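Local coordinates for protein HTH-type transcriptional regulator TreR (Bacillus subtilis, PDB 2OGG) that represses the trePA operon for trehalose use and binds trehalose-6-phosphate, this chain being its effector-binding domain, at residues E39-R44 and K55-R60; E19-L24 and D35-V40; V117-V122 and Y132-H137; D47-I52 and L106-G111. All blocks are in the same frame, centred on the assembly; numbering follows the deposited sequence.

Contact 1. Residues E39-R44 and K55-R60. With SO4 (sulfate ion), chain C.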
# COMPACT_ATOMS: atom_id res chain seq x y z
N GLU A 39 18.04 0.29 -22.99
CA GLU A 39 18.84 0.38 -21.77
C GLU A 39 19.25 1.82 -21.52
O GLU A 39 19.75 2.49 -22.42
CB GLU A 39 20.09 -0.47 -21.88
CG GLU A 39 21.25 0.03 -21.02
CD GLU A 39 22.45 -0.94 -20.96
OE1 GLU A 39 23.10 -1.14 -22.01
OE2 GLU A 39 22.71 -1.52 -19.88
N VAL A 40 18.98 2.34 -20.33
CA VAL A 40 19.44 3.70 -19.99
C VAL A 40 20.22 3.65 -18.68
O VAL A 40 19.75 3.07 -17.68
CB VAL A 40 18.27 4.66 -19.80
CG1 VAL A 40 18.79 6.10 -19.62
CG2 VAL A 40 17.28 4.54 -20.96
N ILE A 41 21.47 4.11 -18.72
CA ILE A 41 22.25 4.16 -17.51
C ILE A 41 22.63 5.61 -17.20
O ILE A 41 23.29 6.29 -17.99
CB ILE A 41 23.47 3.24 -17.60
CG1 ILE A 41 23.02 1.78 -17.60
CG2 ILE A 41 24.44 3.49 -16.46
CD1 ILE A 41 24.16 0.84 -17.90
N ARG A 42 22.22 6.07 -16.02
CA ARG A 42 22.41 7.47 -15.63
C ARG A 42 23.04 7.57 -14.27
O ARG A 42 22.73 6.77 -13.39
CB ARG A 42 21.06 8.17 -15.55
CG ARG A 42 20.41 8.31 -16.87
CD ARG A 42 18.99 8.84 -16.77
NE ARG A 42 18.05 7.87 -16.20
CZ ARG A 42 16.85 8.23 -15.74
NH1 ARG A 42 16.53 9.52 -15.65
NH2 ARG A 42 16.06 7.33 -15.17
N SER A 43 23.67 8.71 -14.02
CA SER A 43 24.14 9.00 -12.68
C SER A 43 23.51 10.31 -12.26
O SER A 43 23.15 11.11 -13.13
CB SER A 43 25.67 9.12 -12.64
OG SER A 43 26.12 10.38 -13.09
N ARG A 44 23.31 10.50 -10.96
CA ARG A 44 22.74 11.73 -10.43
C ARG A 44 23.80 12.46 -9.63
O ARG A 44 24.33 11.91 -8.67
CB ARG A 44 21.58 11.42 -9.49
CG ARG A 44 20.61 10.38 -9.96
CD ARG A 44 19.66 10.97 -10.97
NE ARG A 44 18.72 9.96 -11.44
CZ ARG A 44 17.57 10.23 -12.05
NH1 ARG A 44 17.22 11.49 -12.28
NH2 ARG A 44 16.78 9.24 -12.44
N LYS A 55 19.90 2.49 -13.38
CA LYS A 55 19.83 1.67 -14.60
C LYS A 55 18.39 1.29 -14.94
O LYS A 55 17.67 0.77 -14.08
CB LYS A 55 20.72 0.44 -14.44
CG LYS A 55 22.18 0.83 -14.16
CD LYS A 55 23.01 -0.30 -13.56
CE LYS A 55 23.32 -1.36 -14.61
NZ LYS A 55 24.40 -2.27 -14.20
N ASP A 56 17.87 1.77 -16.06
CA ASP A 56 16.54 1.35 -16.48
C ASP A 56 16.63 0.44 -17.69
O ASP A 56 17.29 0.82 -18.66
CB ASP A 56 15.64 2.55 -16.79
CG ASP A 56 15.01 3.17 -15.54
OD1 ASP A 56 13.95 2.65 -15.12
OD2 ASP A 56 15.53 4.21 -15.00
N TYR A 57 15.69 -0.49 -17.78
CA TYR A 57 15.57 -1.43 -18.89
C TYR A 57 14.07 -1.72 -19.13
O TYR A 57 13.40 -2.21 -18.23
CB TYR A 57 16.24 -2.75 -18.52
CG TYR A 57 17.72 -2.62 -18.30
CD1 TYR A 57 18.62 -2.75 -19.36
CD2 TYR A 57 18.24 -2.44 -17.03
CE1 TYR A 57 19.97 -2.64 -19.16
CE2 TYR A 57 19.55 -2.18 -16.85
CZ TYR A 57 20.43 -2.36 -17.89
OH TYR A 57 21.78 -2.19 -17.68
N PHE A 58 13.57 -1.47 -20.34
CA PHE A 58 12.19 -1.78 -20.66
C PHE A 58 12.00 -2.09 -22.13
O PHE A 58 12.91 -1.86 -22.94
CB PHE A 58 11.27 -0.65 -20.20
CG PHE A 58 11.70 0.69 -20.66
CD1 PHE A 58 12.64 1.39 -19.97
CD2 PHE A 58 11.28 1.17 -21.88
CE1 PHE A 58 13.08 2.61 -20.43
CE2 PHE A 58 11.69 2.41 -22.34
CZ PHE A 58 12.57 3.14 -21.60
N PHE A 59 10.91 -2.78 -22.46
CA PHE A 59 10.72 -3.30 -23.82
C PHE A 59 10.32 -2.17 -24.77
O PHE A 59 9.22 -1.59 -24.64
CB PHE A 59 9.65 -4.39 -23.89
CG PHE A 59 10.01 -5.65 -23.17
CD1 PHE A 59 10.22 -6.82 -23.88
CD2 PHE A 59 9.88 -5.73 -21.79
CE1 PHE A 59 10.39 -8.03 -23.23
CE2 PHE A 59 10.18 -6.92 -21.11
CZ PHE A 59 10.36 -8.08 -21.84
N ARG A 60 10.99 -2.17 -25.91
CA ARG A 60 10.64 -1.24 -26.94
C ARG A 60 9.23 -1.52 -27.46
O ARG A 60 8.54 -0.63 -27.91
CB ARG A 60 11.64 -1.31 -28.07
CG ARG A 60 11.13 -0.68 -29.35
CD ARG A 60 11.81 -1.34 -30.50
NE ARG A 60 11.13 -1.03 -31.73
CZ ARG A 60 9.95 -1.53 -32.08
NH1 ARG A 60 9.40 -2.51 -31.38
NH2 ARG A 60 9.40 -1.14 -33.22
S SO4 C . 13.14 9.00 -13.54
O1 SO4 C . 12.89 7.57 -13.41
O2 SO4 C . 11.89 9.74 -13.58
O3 SO4 C . 13.84 9.54 -12.39
O4 SO4 C . 13.88 9.17 -14.77
O HOH W 1 18.22 5.30 -15.87
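Glu39 and Tyr57 lie side by side, pointing the same way off one face of the sheet, with carboxylate and phenol ring turned 50° against each other. With Glu39 CG anti to its backbone N (chi1 153°), CB and CG run past ring atom CE1, and the phenol OH donates to Glu39 OE2, which lies at the ring edge near its plane; that bond refines very short, so its exact length is doubtful. On the same face Ile41 and Lys55 pack alongside each other, Ile41 CG1 being 3.7 Å from Lys55 CG, while Lys55 NZ goes on to a salt bridge with Glu102. Between the strands Val40 N donates to Asp56 O at 2.8 Å and Asp56 N to Val40 O. The other face, toward helix 75-83, carries Asp56 beside Val40, and the end of Arg42 reaches it. Here Arg42 and Asp56 cross obliquely in a salt bridge, Arg42 NH2 meeting Asp56 OD2 at 3.2 Å on the anti side but 31° out of the carboxylate plane, while OD2 lies in the guanidinium plane. Arg42 NE gives its proton to a water, 2.6 Å away, that also sits beside Val40 O and Asp56 OD2. Asp56 OD1 is taken by Thr133 and Gln131. Arg42 NH1 and NH2 converge on sulfate O4, NH1 at 2.8 Å, and Arg44 NH2 reaches sulfate O3 at 3.0 Å. Ser74 OG, Ile75 N and Tyr76 N also bond this sulfate, probably from the crystallisation liquor. This antiparallel beta hairpin of the UTRA domain bears an anion site consistent with a place for the phosphate of trehalose-6-phosphate.

Contact 2. Residues E19-L24 and D35-V40. With GOL (glycerol), chain E; SO4 (sulfate ion), chain D.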
# COMPACT_ATOMS: atom_id res chain seq x y z
N GLU A 19 19.00 -2.54 -27.96
CA GLU A 19 19.68 -3.74 -28.41
C GLU A 19 18.91 -4.92 -27.87
O GLU A 19 18.09 -4.76 -26.96
CB GLU A 19 21.08 -3.76 -27.79
CG GLU A 19 22.10 -2.88 -28.49
CD GLU A 19 23.41 -2.83 -27.73
OE1 GLU A 19 23.37 -2.44 -26.54
OE2 GLU A 19 24.44 -3.28 -28.29
N PRO A 20 19.24 -6.14 -28.35
CA PRO A 20 18.78 -7.35 -27.64
C PRO A 20 19.36 -7.39 -26.20
O PRO A 20 20.48 -6.93 -25.97
CB PRO A 20 19.39 -8.49 -28.48
CG PRO A 20 19.82 -7.86 -29.78
CD PRO A 20 20.19 -6.46 -29.42
N PRO A 21 18.68 -8.06 -25.28
CA PRO A 21 19.16 -8.16 -23.89
C PRO A 21 20.42 -9.03 -23.62
O PRO A 21 20.59 -10.09 -24.22
CB PRO A 21 17.95 -8.73 -23.15
CG PRO A 21 17.23 -9.49 -24.19
CD PRO A 21 17.41 -8.78 -25.49
N SER A 22 21.25 -8.59 -22.68
CA SER A 22 22.36 -9.41 -22.18
C SER A 22 21.74 -10.56 -21.41
O SER A 22 20.52 -10.58 -21.19
CB SER A 22 23.29 -8.60 -21.27
OG SER A 22 22.62 -8.18 -20.09
N GLU A 23 22.56 -11.50 -20.95
CA GLU A 23 21.98 -12.63 -20.25
C GLU A 23 21.42 -12.25 -18.88
O GLU A 23 20.44 -12.84 -18.42
CB GLU A 23 22.94 -13.81 -20.19
CG GLU A 23 23.28 -14.35 -21.57
CD GLU A 23 24.26 -15.51 -21.53
OE1 GLU A 23 25.27 -15.44 -20.80
OE2 GLU A 23 24.04 -16.47 -22.30
N LEU A 24 22.00 -11.23 -18.26
CA LEU A 24 21.47 -10.76 -16.99
C LEU A 24 20.09 -10.10 -17.17
O LEU A 24 19.18 -10.38 -16.41
CB LEU A 24 22.44 -9.83 -16.25
CG LEU A 24 21.84 -9.06 -15.06
CD1 LEU A 24 21.47 -9.96 -13.85
CD2 LEU A 24 22.73 -7.89 -14.63
N ASP A 35 13.84 -9.80 -28.40
CA ASP A 35 13.08 -8.71 -27.84
C ASP A 35 14.01 -7.51 -27.85
O ASP A 35 15.18 -7.64 -27.53
CB ASP A 35 12.70 -9.02 -26.39
CG ASP A 35 11.48 -9.92 -26.27
OD1 ASP A 35 10.51 -9.74 -27.06
OD2 ASP A 35 11.46 -10.75 -25.33
N ASP A 36 13.52 -6.38 -28.33
CA ASP A 36 14.33 -5.17 -28.34
C ASP A 36 14.11 -4.43 -27.03
O ASP A 36 12.98 -4.11 -26.66
CB ASP A 36 13.97 -4.30 -29.55
CG ASP A 36 14.70 -4.74 -30.82
OD1 ASP A 36 15.70 -5.49 -30.71
OD2 ASP A 36 14.33 -4.26 -31.93
N ILE A 37 15.21 -4.18 -26.32
CA ILE A 37 15.15 -3.63 -24.99
C ILE A 37 15.88 -2.30 -24.98
O ILE A 37 16.97 -2.20 -25.53
CB ILE A 37 15.86 -4.58 -23.97
CG1 ILE A 37 15.11 -5.91 -23.87
CG2 ILE A 37 15.95 -3.94 -22.60
CD1 ILE A 37 13.68 -5.75 -23.45
N TRP A 38 15.29 -1.29 -24.37
CA TRP A 38 15.96 -0.01 -24.22
C TRP A 38 16.78 -0.14 -22.95
O TRP A 38 16.33 -0.81 -22.02
CB TRP A 38 14.91 1.07 -23.98
CG TRP A 38 14.12 1.44 -25.17
CD1 TRP A 38 12.77 1.30 -25.33
CD2 TRP A 38 14.58 2.21 -26.29
NE1 TRP A 38 12.36 1.92 -26.50
CE2 TRP A 38 13.44 2.54 -27.07
CE3 TRP A 38 15.80 2.79 -26.62
CZ2 TRP A 38 13.52 3.34 -28.19
CZ3 TRP A 38 15.88 3.60 -27.74
CH2 TRP A 38 14.76 3.85 -28.52
N GLU A 39 18.04 0.29 -22.99
CA GLU A 39 18.84 0.38 -21.77
C GLU A 39 19.25 1.82 -21.52
O GLU A 39 19.75 2.49 -22.42
CB GLU A 39 20.09 -0.47 -21.88
CG GLU A 39 21.25 0.03 -21.02
CD GLU A 39 22.45 -0.94 -20.96
OE1 GLU A 39 23.10 -1.14 -22.01
OE2 GLU A 39 22.71 -1.52 -19.88
N VAL A 40 18.98 2.34 -20.33
CA VAL A 40 19.44 3.70 -19.99
C VAL A 40 20.22 3.65 -18.68
O VAL A 40 19.75 3.07 -17.68
CB VAL A 40 18.27 4.66 -19.80
CG1 VAL A 40 18.79 6.10 -19.62
CG2 VAL A 40 17.28 4.54 -20.96
C1 GOL E . 20.14 -5.43 -22.65
O1 GOL E . 21.17 -6.00 -21.86
C2 GOL E . 20.70 -4.29 -23.50
O2 GOL E . 21.92 -4.69 -24.08
C3 GOL E . 19.68 -3.89 -24.58
O3 GOL E . 19.63 -2.48 -24.79
S SO4 D . 10.61 -6.11 -30.60
O1 SO4 D . 11.01 -6.40 -29.22
O2 SO4 D . 9.15 -6.04 -30.65
O3 SO4 D . 11.15 -4.81 -31.04
O4 SO4 D . 11.12 -7.17 -31.47
O HOH W 2 22.08 -0.70 -25.00
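Glu19 and Ile37 form one antiparallel hydrogen-bonded pair, Ile37 N to Glu19 O at 3.0 Å and Glu19 N to Ile37 O at 3.2 Å. Just past this pair the chain turns through two prolines, and the ring of Pro21 lies against the Ile37 side chain at about a right angle. At its CB the ring meets both Ile37 CG1, 4.1 Å away, and glycerol C1. CG keeps to the same methylene of Ile37. CD comes within 4.0 Å of Ile37 CG1 and rests closer still, at 3.2 Å, on the carbonyl oxygen of Asp35. Ile37 offers CG1 to the ring because chi1 of -65° sets that atom beside its backbone N. A glycerol, probably from the crystallisation liquor, bridges the polar side: its O1 accepts from Ser22 N at 2.7 Å and its O3 donates to Ile37 O at 2.8 Å. A water hydrogen-bonded to glycerol O3 stands between the Glu19 and Glu39 carboxylates, whose OE1 atoms are 4.7 Å apart; its donated bonds to both probably ease their repulsion. Asp36 N donates to a sulfate oxygen. The contact thus ties the end of strand 11-19 to the start of strand 37-46, where Ser22 is the N-cap of helix 23-29, its OG bonding weakly to Ile25 N, Pro21 also touches Ala31, and Ile37 leans on Phe59 of strand 49-59.

Contact 3. Residues V117-V122 and Y132-H137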
# COMPACT_ATOMS: atom_id res chain seq x y z
N VAL A 117 21.05 -0.88 -2.90
CA VAL A 117 20.52 -1.17 -4.23
C VAL A 117 19.02 -1.42 -4.22
O VAL A 117 18.54 -2.39 -3.63
CB VAL A 117 21.19 -2.37 -4.90
CG1 VAL A 117 20.59 -2.59 -6.29
CG2 VAL A 117 22.70 -2.17 -5.01
N VAL A 118 18.29 -0.50 -4.82
CA VAL A 118 16.84 -0.64 -4.97
C VAL A 118 16.49 -1.20 -6.35
O VAL A 118 16.86 -0.63 -7.39
CB VAL A 118 16.12 0.70 -4.78
CG1 VAL A 118 14.62 0.47 -4.86
CG2 VAL A 118 16.51 1.32 -3.42
N ARG A 119 15.85 -2.36 -6.34
CA ARG A 119 15.39 -2.99 -7.58
C ARG A 119 13.89 -2.98 -7.64
O ARG A 119 13.22 -3.49 -6.74
CB ARG A 119 15.88 -4.41 -7.68
CG ARG A 119 17.33 -4.50 -8.08
CD ARG A 119 17.74 -5.95 -8.16
NE ARG A 119 19.14 -6.10 -8.54
CZ ARG A 119 20.13 -6.25 -7.68
NH1 ARG A 119 19.94 -6.10 -6.37
NH2 ARG A 119 21.35 -6.36 -8.14
N ASN A 120 13.38 -2.68 -8.82
CA ASN A 120 11.96 -2.46 -8.98
C ASN A 120 11.49 -3.09 -10.29
O ASN A 120 12.13 -2.94 -11.33
CB ASN A 120 11.74 -0.96 -8.99
CG ASN A 120 10.32 -0.59 -8.91
OD1 ASN A 120 9.52 -1.28 -8.29
ND2 ASN A 120 10.01 0.60 -9.39
N TYR A 121 10.49 -3.94 -10.20
CA TYR A 121 9.95 -4.66 -11.35
C TYR A 121 8.52 -4.21 -11.59
O TYR A 121 7.65 -4.39 -10.74
CB TYR A 121 9.97 -6.15 -11.03
CG TYR A 121 11.35 -6.64 -10.68
CD1 TYR A 121 12.13 -7.31 -11.62
CD2 TYR A 121 11.86 -6.48 -9.39
CE1 TYR A 121 13.42 -7.74 -11.32
CE2 TYR A 121 13.10 -6.99 -9.05
CZ TYR A 121 13.91 -7.55 -10.03
OH TYR A 121 15.15 -8.06 -9.72
N VAL A 122 8.25 -3.64 -12.76
CA VAL A 122 6.94 -3.06 -13.06
C VAL A 122 6.18 -3.96 -14.03
O VAL A 122 6.79 -4.54 -14.93
CB VAL A 122 7.11 -1.67 -13.64
CG1 VAL A 122 5.81 -0.89 -13.64
CG2 VAL A 122 8.17 -0.94 -12.87
N TYR A 132 12.39 -3.01 -15.76
CA TYR A 132 13.24 -3.32 -14.63
C TYR A 132 14.19 -2.17 -14.33
O TYR A 132 14.87 -1.68 -15.23
CB TYR A 132 13.99 -4.62 -14.85
CG TYR A 132 15.22 -4.78 -13.98
CD1 TYR A 132 15.14 -5.27 -12.68
CD2 TYR A 132 16.48 -4.52 -14.47
CE1 TYR A 132 16.27 -5.33 -11.86
CE2 TYR A 132 17.63 -4.63 -13.68
CZ TYR A 132 17.52 -5.02 -12.37
OH TYR A 132 18.68 -5.18 -11.60
N THR A 133 14.22 -1.73 -13.08
CA THR A 133 15.06 -0.62 -12.66
C THR A 133 15.96 -1.05 -11.51
O THR A 133 15.60 -1.89 -10.70
CB THR A 133 14.19 0.55 -12.23
OG1 THR A 133 13.27 0.85 -13.28
CG2 THR A 133 15.03 1.80 -11.97
N GLU A 134 17.20 -0.60 -11.58
CA GLU A 134 18.21 -0.91 -10.57
C GLU A 134 18.88 0.39 -10.17
O GLU A 134 19.44 1.09 -11.03
CB GLU A 134 19.27 -1.87 -11.11
CG GLU A 134 20.35 -2.12 -10.09
CD GLU A 134 21.51 -2.95 -10.61
OE1 GLU A 134 21.28 -3.92 -11.36
OE2 GLU A 134 22.64 -2.72 -10.12
N SER A 135 18.59 0.84 -8.96
CA SER A 135 19.01 2.17 -8.51
C SER A 135 20.01 2.01 -7.40
O SER A 135 19.72 1.40 -6.38
CB SER A 135 17.79 2.93 -8.00
OG SER A 135 18.06 4.31 -7.92
N ARG A 136 21.25 2.39 -7.66
CA ARG A 136 22.35 2.13 -6.73
C ARG A 136 22.78 3.40 -6.00
O ARG A 136 23.24 4.36 -6.65
CB ARG A 136 23.53 1.52 -7.49
CG ARG A 136 23.09 0.39 -8.41
CD ARG A 136 24.26 -0.26 -9.14
NE ARG A 136 25.22 -0.89 -8.24
CZ ARG A 136 25.16 -2.16 -7.85
NH1 ARG A 136 24.16 -2.93 -8.25
NH2 ARG A 136 26.11 -2.66 -7.05
N HIS A 137 22.60 3.42 -4.68
CA HIS A 137 22.96 4.59 -3.87
C HIS A 137 24.19 4.36 -3.03
O HIS A 137 24.29 3.37 -2.33
CB HIS A 137 21.84 4.91 -2.91
CG HIS A 137 20.53 5.18 -3.57
ND1 HIS A 137 19.76 4.17 -4.11
CD2 HIS A 137 19.83 6.32 -3.73
CE1 HIS A 137 18.65 4.69 -4.61
NE2 HIS A 137 18.65 5.99 -4.36
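Arg119 and Tyr132 stand side by side on one face of the hairpin, guanidinium and phenol planes only 24° apart. Among polar contacts, Arg119 NE donates to Tyr132 OH at 3.2 Å, the oxygen tilted 18° from the guanidinium plane. That hydroxyl donates onward to Glu134 OE1, 2.9 Å away, on the anti side but somewhat out of the carboxylate plane. Arg136 NH1 makes a salt bridge with Glu134 OE2, modelled so short that its length is doubtful. Backbone bonds pair Val118 with Ser135 and Asn120 with Thr133. Apolar contacts flank the charges: Val117 CG2 sits over one face of the Arg136 guanidinium, 3.6 Å from NH1, and Val117 CG1 touches Glu134 CG. With Tyr132 CG anti to its backbone N (chi1 160°), its ring meets that of Tyr121 obliquely, Tyr121 CE1 to Tyr132 CD1 being 3.3 Å, and Tyr121 OH bonds to Gln28 of helix 23-29. On the other face Thr133 OG1 and Ser135 OG turn to Asp56 and Asp54. Arg119 NH2 and Arg136 NH1 lie 4.4 Å apart; Glu134 beside them and Glu97, which salt-bridges both, probably offset that repulsion. The result is a largely buried network of charge and hydroxyl within a core hairpin of the UTRA sheet.

Contact 4. Residues D47-I52 and L106-G111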
# COMPACT_ATOMS: atom_id res chain seq x y z
N ASP A 47 24.69 18.00 -5.77
CA ASP A 47 25.91 18.79 -5.77
C ASP A 47 26.73 18.70 -4.49
O ASP A 47 26.20 18.54 -3.39
CB ASP A 47 25.69 20.22 -6.30
CG ASP A 47 25.58 20.28 -7.84
OD1 ASP A 47 26.10 21.27 -8.43
OD2 ASP A 47 24.97 19.37 -8.46
N GLY A 48 28.03 18.51 -4.70
CA GLY A 48 28.54 18.45 -6.07
C GLY A 48 29.07 17.08 -6.45
O GLY A 48 30.12 16.97 -7.08
N GLU A 49 28.33 16.04 -6.11
CA GLU A 49 28.86 14.69 -6.24
C GLU A 49 27.93 13.78 -6.99
O GLU A 49 26.72 13.86 -6.83
CB GLU A 49 29.13 14.09 -4.86
CG GLU A 49 30.14 14.86 -4.04
CD GLU A 49 30.53 14.11 -2.79
OE1 GLU A 49 29.64 13.82 -1.97
OE2 GLU A 49 31.72 13.77 -2.65
N HIS A 50 28.52 12.85 -7.73
CA HIS A 50 27.77 11.77 -8.38
C HIS A 50 27.59 10.64 -7.38
O HIS A 50 28.56 9.99 -6.96
CB HIS A 50 28.54 11.25 -9.60
CG HIS A 50 28.68 12.26 -10.69
ND1 HIS A 50 27.70 12.48 -11.64
CD2 HIS A 50 29.67 13.15 -10.95
CE1 HIS A 50 28.09 13.45 -12.44
NE2 HIS A 50 29.29 13.86 -12.06
N VAL A 51 26.34 10.38 -7.01
CA VAL A 51 26.10 9.52 -5.88
C VAL A 51 25.10 8.40 -6.07
O VAL A 51 25.02 7.50 -5.23
CB VAL A 51 25.79 10.32 -4.64
CG1 VAL A 51 26.94 11.26 -4.34
CG2 VAL A 51 24.53 11.11 -4.84
N ILE A 52 24.26 8.50 -7.11
CA ILE A 52 23.32 7.44 -7.44
C ILE A 52 23.55 6.98 -8.87
O ILE A 52 23.75 7.79 -9.78
CB ILE A 52 21.86 7.91 -7.28
CG1 ILE A 52 21.58 8.27 -5.83
CG2 ILE A 52 20.89 6.78 -7.70
CD1 ILE A 52 20.74 9.52 -5.66
N LEU A 106 31.90 5.61 -12.41
CA LEU A 106 30.88 6.61 -12.65
C LEU A 106 30.49 7.45 -11.43
O LEU A 106 29.93 8.53 -11.59
CB LEU A 106 29.64 5.98 -13.32
CG LEU A 106 29.90 5.10 -14.56
CD1 LEU A 106 28.61 4.62 -15.18
CD2 LEU A 106 30.74 5.82 -15.60
N LEU A 107 30.71 6.95 -10.22
CA LEU A 107 30.31 7.73 -9.04
C LEU A 107 31.50 8.13 -8.17
O LEU A 107 32.55 7.52 -8.23
CB LEU A 107 29.27 6.99 -8.18
CG LEU A 107 28.07 6.34 -8.87
CD1 LEU A 107 27.37 5.41 -7.90
CD2 LEU A 107 27.09 7.40 -9.41
N ASP A 108 31.34 9.22 -7.42
CA ASP A 108 32.35 9.62 -6.46
C ASP A 108 32.16 8.80 -5.18
O ASP A 108 31.36 9.16 -4.32
CB ASP A 108 32.23 11.12 -6.17
CG ASP A 108 32.08 11.96 -7.44
OD1 ASP A 108 32.84 11.75 -8.40
OD2 ASP A 108 31.23 12.89 -7.46
N LEU A 109 32.87 7.68 -5.07
CA LEU A 109 32.64 6.77 -3.95
C LEU A 109 33.51 6.96 -2.72
O LEU A 109 33.33 6.26 -1.72
CB LEU A 109 32.61 5.32 -4.41
CG LEU A 109 31.40 4.99 -5.29
CD1 LEU A 109 31.52 3.64 -5.93
CD2 LEU A 109 30.06 5.08 -4.51
N ARG A 110 34.31 8.02 -2.71
CA ARG A 110 35.15 8.33 -1.54
C ARG A 110 35.80 7.06 -0.97
O ARG A 110 36.38 6.26 -1.69
CB ARG A 110 34.31 8.97 -0.43
CG ARG A 110 33.65 10.30 -0.76
CD ARG A 110 32.87 10.77 0.47
NE ARG A 110 32.21 12.07 0.30
CZ ARG A 110 32.57 13.18 0.93
NH1 ARG A 110 33.61 13.17 1.76
NH2 ARG A 110 31.89 14.30 0.74
N GLY A 111 35.68 6.91 0.35
CA GLY A 111 36.07 5.69 1.04
C GLY A 111 34.85 4.84 1.34
O GLY A 111 34.57 4.53 2.49
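Asp108 and His50 are brought together by chi1 of -47° in Asp108, which sets CG beside its own backbone N and anti to the carbonyl carbon. The carboxylate then turns OD2 onto the strand, where His50 N donates to it at 2.7 Å, coming from above the carboxylate plane. In return Asp108 N gives its proton to His50 O at 2.9 Å. Side chain and backbone of one aspartate therefore grip both polar backbone atoms of His50. The same OD2 comes 3.2 Å from Glu49 CA. His50 CB lies 3.6 Å from Leu106 O; at the imidazole, Asp108 OD2 stands near the plane at the ring edge, and ND1 bonds to Ser43 OG. Leu107, the first residue past helix 101-106, packs its CB on His50 O at 3.3 Å, and its CD2 comes up against Ile52 O at 3.4 Å. Further out, the side chains of Glu49 and Arg110 meet at about a right angle; their salt bridge, Glu49 OE2 to Arg110 NH2, is 3.4 Å, with carboxylate and guanidinium planes 87° apart. Glu49 OE1 has a second charge in Arg138, whose NH1 also bonds Asp108 O. The loop after helix 101-106 is thus fastened to the start of strand 49-59 chiefly by the two Asp108–His50 bonds, while Glu49, salt-bridged to both Arg110 and Arg138, probably eases the repulsion between those two arginines.

How the contacts relate
All four contacts reach one antiparallel sheet of the UTRA domain. Contacts 1 and 2 share Glu39 and Val40 on strand 37-46, their centres 10 Å apart, and Trp38 N probably bonds Phe58 O at 2.8 Å. Contact 3 is equally near contact 1: strands 49-59 and 129-138 are neighbours, probably joined there by a bond from Lys55 N to Glu134 O at 2.8 Å. Contact 4 lies about 19 Å from contact 1, centre to centre, at the other end of strand 49-59, and its Ile52 packs on His137 and Ser135 of contact 3. The sulfate on contact 1, probably marking the effector phosphate site, sits off the sheet face turned to helix 75-83; contacts 2 and 4 are 27 Å apart, centre to centre.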